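Local coordinates for replication initiation and membrane attachment protein (Geobacillus stearothermophilus 10, PDB 5WTN), which acts in the bacterial primosome at the start of DNA replication, assembling as a tetramer and forming a complex with a primosomal re-initiation protein, at the interface of chains A and B. Residues are numbered along the deposited sequence; one frame, centred on the assembly and turned at random. Chains: chain A/B, Replication initiation and membrane attachment protein.

The interface of chains A and B. Residues chain A 119-122, 125-126; chain B 239-240, 267.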
loop_
_atom_site.group_PDB
_atom_site.type_symbol
_atom_site.label_atom_id
_atom_site.label_comp_id
_atom_site.label_asym_id
_atom_site.label_seq_id
_atom_site.Cartn_x
_atom_site.Cartn_y
_atom_site.Cartn_z
ATOM N N PHE A 119 8.487 -10.499 17.888
ATOM C CA PHE A 119 8.010 -11.235 19.046
ATOM C C PHE A 119 9.053 -12.253 19.503
ATOM O O PHE A 119 9.145 -12.558 20.686
ATOM C CB PHE A 119 6.670 -11.888 18.760
ATOM C CG PHE A 119 5.503 -10.941 18.840
ATOM C CD1 PHE A 119 4.980 -10.551 20.072
ATOM C CD2 PHE A 119 4.907 -10.437 17.690
ATOM C CE1 PHE A 119 3.894 -9.664 20.139
ATOM C CE2 PHE A 119 3.819 -9.557 17.772
ATOM C CZ PHE A 119 3.326 -9.173 18.990
ATOM N N ARG A 120 9.843 -12.753 18.559
ATOM C CA ARG A 120 10.865 -13.748 18.863
ATOM C C ARG A 120 12.136 -13.130 19.442
ATOM O O ARG A 120 13.087 -13.842 19.762
ATOM C CB ARG A 120 11.203 -14.563 17.611
ATOM C CG ARG A 120 10.504 -15.911 17.539
ATOM C CD ARG A 120 11.415 -16.974 16.949
ATOM N NE ARG A 120 12.085 -16.510 15.737
ATOM C CZ ARG A 120 11.580 -16.628 14.513
ATOM N NH1 ARG A 120 10.396 -17.198 14.334
ATOM N NH2 ARG A 120 12.258 -16.176 13.467
ATOM N N ASP A 121 12.152 -11.806 19.578
ATOM C CA ASP A 121 13.316 -11.123 20.118
ATOM C C ASP A 121 13.307 -11.159 21.645
ATOM O O ASP A 121 12.274 -10.884 22.286
ATOM C CB ASP A 121 13.356 -9.682 19.623
ATOM C CG ASP A 121 14.602 -8.946 20.066
ATOM O OD1 ASP A 121 14.562 -8.348 21.159
ATOM O OD2 ASP A 121 15.607 -8.948 19.315
ATOM N N GLU A 122 14.461 -11.505 22.215
ATOM C CA GLU A 122 14.607 -11.590 23.656
ATOM C C GLU A 122 14.154 -10.322 24.380
ATOM O O GLU A 122 13.343 -10.389 25.292
ATOM C CB GLU A 122 16.040 -11.939 24.032
ATOM C CG GLU A 122 16.443 -13.349 23.666
ATOM C CD GLU A 122 16.874 -13.468 22.217
ATOM O OE1 GLU A 122 16.947 -12.429 21.511
ATOM O OE2 GLU A 122 17.133 -14.608 21.773
ATOM N N SER A 125 10.079 -8.087 22.991
ATOM C CA SER A 125 8.847 -8.677 23.482
ATOM C C SER A 125 8.633 -8.393 24.964
ATOM O O SER A 125 7.557 -7.954 25.343
ATOM C CB SER A 125 8.856 -10.176 23.230
ATOM O OG SER A 125 10.104 -10.701 23.644
ATOM N N VAL A 126 9.630 -8.619 25.819
ATOM C CA VAL A 126 9.350 -8.382 27.237
ATOM C C VAL A 126 9.144 -6.892 27.557
ATOM O O VAL A 126 8.214 -6.543 28.282
ATOM C CB VAL A 126 10.221 -9.211 28.279
ATOM C CG1 VAL A 126 11.062 -10.266 27.610
ATOM C CG2 VAL A 126 11.030 -8.311 29.193
ATOM N N LEU B 239 18.793 -7.065 29.602
ATOM C CA LEU B 239 17.365 -6.915 29.878
ATOM C C LEU B 239 17.030 -7.116 31.352
ATOM O O LEU B 239 16.201 -6.404 31.918
ATOM C CB LEU B 239 16.552 -7.887 29.019
ATOM C CG LEU B 239 15.154 -8.239 29.533
ATOM C CD1 LEU B 239 14.160 -7.143 29.180
ATOM C CD2 LEU B 239 14.698 -9.580 28.979
ATOM N N TYR B 240 17.684 -8.096 31.961
ATOM C CA TYR B 240 17.453 -8.455 33.349
ATOM C C TYR B 240 18.560 -8.026 34.319
ATOM O O TYR B 240 18.510 -8.373 35.502
ATOM C CB TYR B 240 17.202 -9.961 33.439
ATOM C CG TYR B 240 15.884 -10.396 32.836
ATOM C CD1 TYR B 240 14.714 -9.710 33.107
ATOM C CD2 TYR B 240 15.810 -11.494 31.996
ATOM C CE1 TYR B 240 13.501 -10.120 32.571
ATOM C CE2 TYR B 240 14.595 -11.908 31.453
ATOM C CZ TYR B 240 13.451 -11.214 31.748
ATOM O OH TYR B 240 12.243 -11.598 31.221
ATOM N N ARG B 267 15.933 -18.459 28.417
ATOM C CA ARG B 267 15.079 -17.295 28.631
ATOM C C ARG B 267 14.254 -17.504 29.905
ATOM O O ARG B 267 14.153 -16.594 30.737
ATOM C CB ARG B 267 14.187 -17.003 27.402
ATOM C CG ARG B 267 14.964 -16.488 26.156
ATOM C CD ARG B 267 14.086 -16.283 24.891
ATOM N NE ARG B 267 13.101 -15.200 25.032
ATOM C CZ ARG B 267 12.234 -14.811 24.087
ATOM N NH1 ARG B 267 12.218 -15.409 22.901
ATOM N NH2 ARG B 267 11.370 -13.817 24.324
#
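The hydroxyl OG of A:Ser125 hydrogen-bonds to the backbone O of A:Asp121 at 2.6 Å and also faces B:Arg267, whose guanidinium NH2 comes to 3.4 Å from OG, too far to count as a bond. With OG set between its own backbone N and carbonyl carbon (chi1 47°), A:Ser125 turns back to the residue four earlier, the bond running nearly straight out from the carbonyl; it may steady the turn into helix 122-132. The small serine probably lets the arginine end come close. B:Arg267, from helix 263-278, bends at chi3 (67°) and lays one guanidinium face over A:Glu122 CA, off-centre; its long chain suits carrying this flat group across. B:Arg267 NH1 lies 3.6 Å from A:Arg120 O, again without bonding. The A:Glu122 chain crosses the arginine at about a right angle, its methylenes offering the shaft an apolar surface, with A:Glu122 CG 4.0 Å from B:Arg267 CD. A:Glu122 OE2 stays 5.1 Å from B:Arg267 NH1; these opposite charges may attract but form no salt bridge. Farther along, the branched tips of A:Val126 and B:Leu239 meet end to end, A:Val126 CG2 to B:Leu239 CD1 at 3.3 Å, methyls that need no polar partners. The long B:Tyr240 side chain brings its phenol OH to 4.0 Å from A:Val126 CG1. The patch, repeated by two-fold symmetry, joins helix 122-132 of one subunit to helices 227-240 and 263-278 of its neighbour, probably helping to hold the DnaB tetramer together.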